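Side-chain contacts in flagellin hook IN motif family (Aeromonas hydrophila subsp. hydrophila, PDB 6XI1), which probably forms part of the extender region of a bacterial RTX adhesin, its tandem beta-sandwich repeats joined by calcium-binding linkers: residues Gly232-Ala237 with Ala270-Phe275; Val264-Gly269 with Ser324-Thr329. One frame throughout, in Å; residues are numbered along the deposited sequence.

Interaction 1: Gly232-Ala237 with Ala270-Phe275. With CA (calcium ion), chain R; CA (calcium ion), chain O; CA (calcium ion), chain P; NA (sodium ion), chain J.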
loop_
_atom_site.group_PDB
_atom_site.type_symbol
_atom_site.label_atom_id
_atom_site.label_comp_id
_atom_site.label_asym_id
_atom_site.label_seq_id
_atom_site.Cartn_x
_atom_site.Cartn_y
_atom_site.Cartn_z
ATOM N N GLY A 232 -2.756 7.180 -2.580
ATOM C CA GLY A 232 -2.040 5.966 -2.157
ATOM C C GLY A 232 -2.693 4.675 -2.553
ATOM O O GLY A 232 -3.937 4.676 -2.964
ATOM N N VAL A 233 -1.880 3.618 -2.609
ATOM C CA VAL A 233 -2.375 2.226 -2.731
ATOM C C VAL A 233 -1.824 1.436 -1.547
ATOM O O VAL A 233 -0.753 1.815 -0.990
ATOM C CB VAL A 233 -1.989 1.565 -4.064
ATOM C CG1 VAL A 233 -2.623 2.277 -5.274
ATOM C CG2 VAL A 233 -0.487 1.496 -4.265
ATOM N N ASN A 234 -2.514 0.365 -1.200
ATOM C CA ASN A 234 -2.056 -0.539 -0.125
ATOM C C ASN A 234 -0.705 -1.133 -0.492
ATOM O O ASN A 234 -0.509 -1.616 -1.648
ATOM C CB ASN A 234 -3.012 -1.681 0.198
ATOM C CG ASN A 234 -2.530 -2.376 1.450
ATOM O OD1 ASN A 234 -2.354 -1.717 2.460
ATOM N ND2 ASN A 234 -2.286 -3.671 1.357
ATOM N N ASP A 235 0.183 -1.133 0.480
ATOM C CA ASP A 235 1.386 -2.005 0.533
ATOM C C ASP A 235 1.157 -3.172 1.506
ATOM O O ASP A 235 0.655 -2.932 2.675
ATOM C CB ASP A 235 2.611 -1.183 0.956
ATOM C CG ASP A 235 3.109 -0.265 -0.167
ATOM O OD1 ASP A 235 2.441 0.740 -0.473
ATOM O OD2 ASP A 235 4.097 -0.687 -0.839
ATOM N N ALA A 236 1.417 -4.386 1.014
ATOM C CA ALA A 236 1.305 -5.646 1.780
ATOM C C ALA A 236 2.195 -5.475 3.006
ATOM O O ALA A 236 3.330 -4.928 2.880
ATOM C CB ALA A 236 1.675 -6.841 0.948
ATOM N N ALA A 237 1.672 -5.807 4.175
ATOM C CA ALA A 237 2.495 -5.874 5.394
ATOM C C ALA A 237 3.619 -6.883 5.182
ATOM O O ALA A 237 3.512 -7.830 4.361
ATOM C CB ALA A 237 1.638 -6.231 6.569
ATOM N N ALA A 270 1.931 2.885 11.111
ATOM C CA ALA A 270 1.721 2.177 12.403
ATOM C C ALA A 270 0.260 1.738 12.567
ATOM O O ALA A 270 0.081 0.678 13.168
ATOM C CB ALA A 270 2.154 3.045 13.563
ATOM N N ASP A 271 -0.711 2.482 12.019
ATOM C CA ASP A 271 -2.153 2.087 11.983
ATOM C C ASP A 271 -2.302 0.650 11.415
ATOM O O ASP A 271 -3.125 -0.144 11.898
ATOM C CB ASP A 271 -2.997 3.126 11.238
ATOM C CG ASP A 271 -2.452 3.679 9.906
ATOM O OD1 ASP A 271 -1.325 3.295 9.442
ATOM O OD2 ASP A 271 -3.173 4.516 9.297
ATOM N N GLU A 272 -1.454 0.271 10.473
ATOM C CA GLU A 272 -1.560 -1.027 9.755
ATOM C C GLU A 272 -0.590 -2.069 10.293
ATOM O O GLU A 272 -0.765 -3.246 9.921
ATOM C CB GLU A 272 -1.323 -0.796 8.259
ATOM C CG GLU A 272 -2.484 -0.109 7.619
ATOM C CD GLU A 272 -2.532 0.002 6.109
ATOM O OE1 GLU A 272 -1.919 -0.823 5.343
ATOM O OE2 GLU A 272 -3.146 0.974 5.714
ATOM N N ALA A 273 0.436 -1.650 11.041
ATOM C CA ALA A 273 1.544 -2.537 11.447
ATOM C C ALA A 273 1.114 -3.269 12.723
ATOM O O ALA A 273 1.783 -3.107 13.776
ATOM C CB ALA A 273 2.842 -1.782 11.643
ATOM N N LYS A 274 0.045 -4.054 12.629
ATOM C CA LYS A 274 -0.406 -4.931 13.738
ATOM C C LYS A 274 -1.294 -6.036 13.167
ATOM O O LYS A 274 -1.689 -5.957 11.980
ATOM C CB LYS A 274 -1.119 -4.148 14.843
ATOM C CG LYS A 274 -2.087 -3.087 14.407
ATOM C CD LYS A 274 -2.657 -2.240 15.552
ATOM C CE LYS A 274 -1.979 -0.900 15.722
ATOM N NZ LYS A 274 -2.896 0.094 16.332
ATOM N N PHE A 275 -1.584 -7.033 14.004
ATOM C CA PHE A 275 -2.436 -8.174 13.590
ATOM C C PHE A 275 -3.877 -7.900 13.958
ATOM O O PHE A 275 -4.156 -7.166 14.911
ATOM C CB PHE A 275 -1.924 -9.458 14.204
ATOM C CG PHE A 275 -0.561 -9.818 13.681
ATOM C CD1 PHE A 275 -0.441 -10.571 12.542
ATOM C CD2 PHE A 275 0.584 -9.376 14.331
ATOM C CE1 PHE A 275 0.804 -10.922 12.072
ATOM C CE2 PHE A 275 1.836 -9.670 13.815
ATOM C CZ PHE A 275 1.937 -10.472 12.717
HETATM CA CA CA R . -0.587 -1.942 4.146
HETATM CA CA CA O . 1.201 2.713 -0.005
HETATM CA CA CA P . 3.498 0.670 -2.742
HETATM NA NA NA J . -1.353 4.842 7.384
HETATM O O HOH W 1 -3.445 0.692 3.064
HETATM O O HOH W 2 1.745 -1.015 -3.004
HETATM O O HOH W 3 -2.877 3.767 6.098
HETATM O O HOH W 4 -0.183 6.088 8.793
HETATM O O HOH W 5 -2.863 6.550 7.010
HETATM O O HOH W 6 -0.475 6.383 5.546
#
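The calcium cluster between two successive beta-sandwich repeats brings together Asn234, in the linker between strands 223-231 and 238-248, and Glu272, in the loop after strand 255-265. Asn234 OD1 lies 2.5 Å from the calcium ion of chain R, and Glu272 OE1 2.1 Å from it. Asn234 OD1 and Glu272 OE1 are 3.0 Å apart, a separation set by the shared cation. The amide and carboxylate planes differ by 29°. Glu272 reaches the ion with its chain extended beyond CG (chi2 -170°) and binds through OE1 alone; OE2 points away from the calcium, toward the sodium hydration shell. There water 3, a sodium ligand, donates to Glu272 OE2 at 2.8 Å. Water 1 is within 2.7 Å of both Asn234 OD1 and Glu272 OE2 and can bridge them.

Asp235 takes part in three calcium sites. Its carbonyl O binds the chain R ion at 2.2 Å, while OD1 bridges the calcium ions of chains O and P, and OD2, 2.4 Å from the chain P ion, completes a bidentate grip on it. Val233 O joins it on the chain O ion, and Glu143 of the preceding repeat binds both the O and P ions. Asp271 grips the sodium ion with both carboxylate oxygens.

These oxygens converge on cations whose charge would offset their mutual repulsion, so linker and loop are joined by ionic coordination rather than apolar packing.

Interaction 2: Val264-Gly269 with Ser324-Thr329; sequences VTDVDG and SVDGTT. With CA (calcium ion), chain R; NA (sodium ion), chain J; CA (calcium ion), chain O.
Asp266 and Asp326 approach from opposite directions and place neighbouring oxygens on the chain R calcium ion; metal coordination dominates. Asp266 is bidentate, with OD1 at 2.5 Å and OD2 at 2.4 Å from the ion. Asp326 CG sits between the backbone N and the carbonyl carbon (chi1 76°), which points OD2 alone to the ion. Asp266 OD2 and Asp326 OD2 are 3.0 Å apart, their carboxylates twisted by 73°. Asp268 bridges two calcium ions, OD2 on that of chain R and OD1 on that of chain O, and its carbonyl O binds the sodium ion.

Hydrogen bonds position these ligands. Each loop contains an Asx turn: Asp268 N donates to the anti lone pair of Asp266 OD1 at 2.9 Å, and Thr328 N meets Asp326 OD1 at 2.9 Å, nearly along its C-O bond. Thr328 OG1 donates to that oxygen from the syn side, 18° out of the carboxylate plane. Water 7 donates to Asp266 OD2 and accepts from Ser324 OG and Asp326 N.

Apolar packing is slight: Val264 CG2 lies 4.3 Å from Ser324 CB.

Without the cation, three carboxylates this close would probably repel one another; with calcium bound, their convergence ties the two turns together, reinforced by water 7.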
loop_
_atom_site.group_PDB
_atom_site.type_symbol
_atom_site.label_atom_id
_atom_site.label_comp_id
_atom_site.label_asym_id
_atom_site.label_seq_id
_atom_site.Cartn_x
_atom_site.Cartn_y
_atom_site.Cartn_z
ATOM N N VAL A 264 5.332 -7.675 12.543
ATOM C CA VAL A 264 4.812 -7.072 11.292
ATOM C C VAL A 264 5.325 -5.644 11.144
ATOM O O VAL A 264 5.264 -4.884 12.114
ATOM C CB VAL A 264 3.276 -7.169 11.247
ATOM C CG1 VAL A 264 2.616 -6.505 12.432
ATOM C CG2 VAL A 264 2.745 -6.589 9.948
ATOM N N THR A 265 5.691 -5.270 9.906
ATOM C CA THR A 265 5.823 -3.843 9.519
ATOM C C THR A 265 4.860 -3.577 8.360
ATOM O O THR A 265 4.530 -4.569 7.608
ATOM C CB THR A 265 7.275 -3.517 9.158
ATOM O OG1 THR A 265 7.623 -4.379 8.071
ATOM C CG2 THR A 265 8.183 -3.715 10.355
ATOM N N ASP A 266 4.517 -2.310 8.165
ATOM C CA ASP A 266 3.646 -1.888 7.038
ATOM C C ASP A 266 4.054 -0.475 6.634
ATOM O O ASP A 266 3.856 0.434 7.405
ATOM C CB ASP A 266 2.173 -2.051 7.408
ATOM C CG ASP A 266 1.266 -2.059 6.204
ATOM O OD1 ASP A 266 1.449 -1.139 5.331
ATOM O OD2 ASP A 266 0.346 -2.961 6.141
ATOM N N VAL A 267 4.534 -0.292 5.408
ATOM C CA VAL A 267 4.952 1.085 4.977
ATOM C C VAL A 267 3.762 2.059 4.974
ATOM O O VAL A 267 3.981 3.295 5.063
ATOM C CB VAL A 267 5.725 1.077 3.660
ATOM C CG1 VAL A 267 6.943 0.194 3.762
ATOM C CG2 VAL A 267 4.871 0.694 2.482
ATOM N N ASP A 268 2.526 1.565 4.947
ATOM C CA ASP A 268 1.326 2.441 5.010
ATOM C C ASP A 268 1.119 3.026 6.395
ATOM O O ASP A 268 0.225 3.862 6.493
ATOM C CB ASP A 268 0.065 1.723 4.532
ATOM C CG ASP A 268 0.239 1.188 3.150
ATOM O OD1 ASP A 268 0.719 1.993 2.269
ATOM O OD2 ASP A 268 -0.046 0.014 2.970
ATOM N N GLY A 269 1.891 2.597 7.402
ATOM C CA GLY A 269 1.949 3.293 8.707
ATOM C C GLY A 269 1.748 2.353 9.899
ATOM O O GLY A 269 1.340 1.195 9.698
ATOM N N SER A 324 -2.764 -9.369 9.106
ATOM C CA SER A 324 -2.538 -7.986 9.563
ATOM C C SER A 324 -3.781 -7.155 9.273
ATOM O O SER A 324 -4.696 -7.630 8.540
ATOM C CB SER A 324 -1.302 -7.404 8.909
ATOM O OG SER A 324 -1.493 -7.342 7.513
ATOM N N VAL A 325 -3.796 -5.938 9.808
ATOM C CA VAL A 325 -4.910 -4.964 9.679
ATOM C C VAL A 325 -5.351 -4.849 8.216
ATOM O O VAL A 325 -6.570 -4.778 7.990
ATOM C CB VAL A 325 -4.487 -3.595 10.243
ATOM C CG1 VAL A 325 -5.457 -2.481 9.885
ATOM C CG2 VAL A 325 -4.276 -3.684 11.732
ATOM N N ASP A 326 -4.430 -4.815 7.244
ATOM C CA ASP A 326 -4.814 -4.533 5.833
ATOM C C ASP A 326 -5.184 -5.828 5.101
ATOM O O ASP A 326 -5.444 -5.780 3.864
ATOM C CB ASP A 326 -3.685 -3.762 5.142
ATOM C CG ASP A 326 -2.487 -4.632 4.775
ATOM O OD1 ASP A 326 -2.458 -5.860 5.133
ATOM O OD2 ASP A 326 -1.576 -4.100 4.150
ATOM N N GLY A 327 -5.228 -6.966 5.802
ATOM C CA GLY A 327 -5.640 -8.248 5.237
ATOM C C GLY A 327 -4.493 -9.055 4.680
ATOM O O GLY A 327 -4.733 -10.170 4.183
ATOM N N THR A 328 -3.237 -8.584 4.807
ATOM C CA THR A 328 -2.069 -9.409 4.421
ATOM C C THR A 328 -2.057 -10.680 5.292
ATOM O O THR A 328 -2.184 -10.562 6.493
ATOM C CB THR A 328 -0.766 -8.610 4.620
ATOM O OG1 THR A 328 -0.864 -7.384 3.872
ATOM C CG2 THR A 328 0.429 -9.462 4.276
ATOM N N THR A 329 -1.901 -11.855 4.699
ATOM C CA THR A 329 -1.942 -13.136 5.446
ATOM C C THR A 329 -0.541 -13.704 5.632
ATOM O O THR A 329 0.386 -13.442 4.829
ATOM C CB THR A 329 -2.873 -14.145 4.772
ATOM O OG1 THR A 329 -2.381 -14.346 3.463
ATOM C CG2 THR A 329 -4.308 -13.684 4.682
HETATM CA CA CA R . -0.587 -1.942 4.146
HETATM NA NA NA J . -1.353 4.842 7.384
HETATM CA CA CA O . 1.201 2.713 -0.005
HETATM O O HOH W 7 -1.463 -4.433 7.682
HETATM O O HOH W 4 -0.183 6.088 8.793
HETATM O O HOH W 3 -2.877 3.767 6.098
HETATM O O HOH W 5 -2.863 6.550 7.010
HETATM O O HOH W 6 -0.475 6.383 5.546
#

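In the fold
Interactions 1 and 2 are two halves of one site: the chain R calcium takes three oxygens from the first and four from the second, giving seven ligands. Interaction 1 is a surface contact that brings in the linker from the preceding repeat, using amide and carbonyl oxygens as well as carboxylates. Interaction 2 is partly buried, lies within a single sandwich, and uses aspartates, two of which (Asp266 and Asp326) also close Asx turns. Probable hydrogen bonds stitch them together, from Asp235 N to Asp268 OD2 and from Asn234 ND2 to Asp326 OD2. Sharing of the chain O calcium extends the connection toward the preceding repeat, consistent with calcium stiffening an extended adhesin.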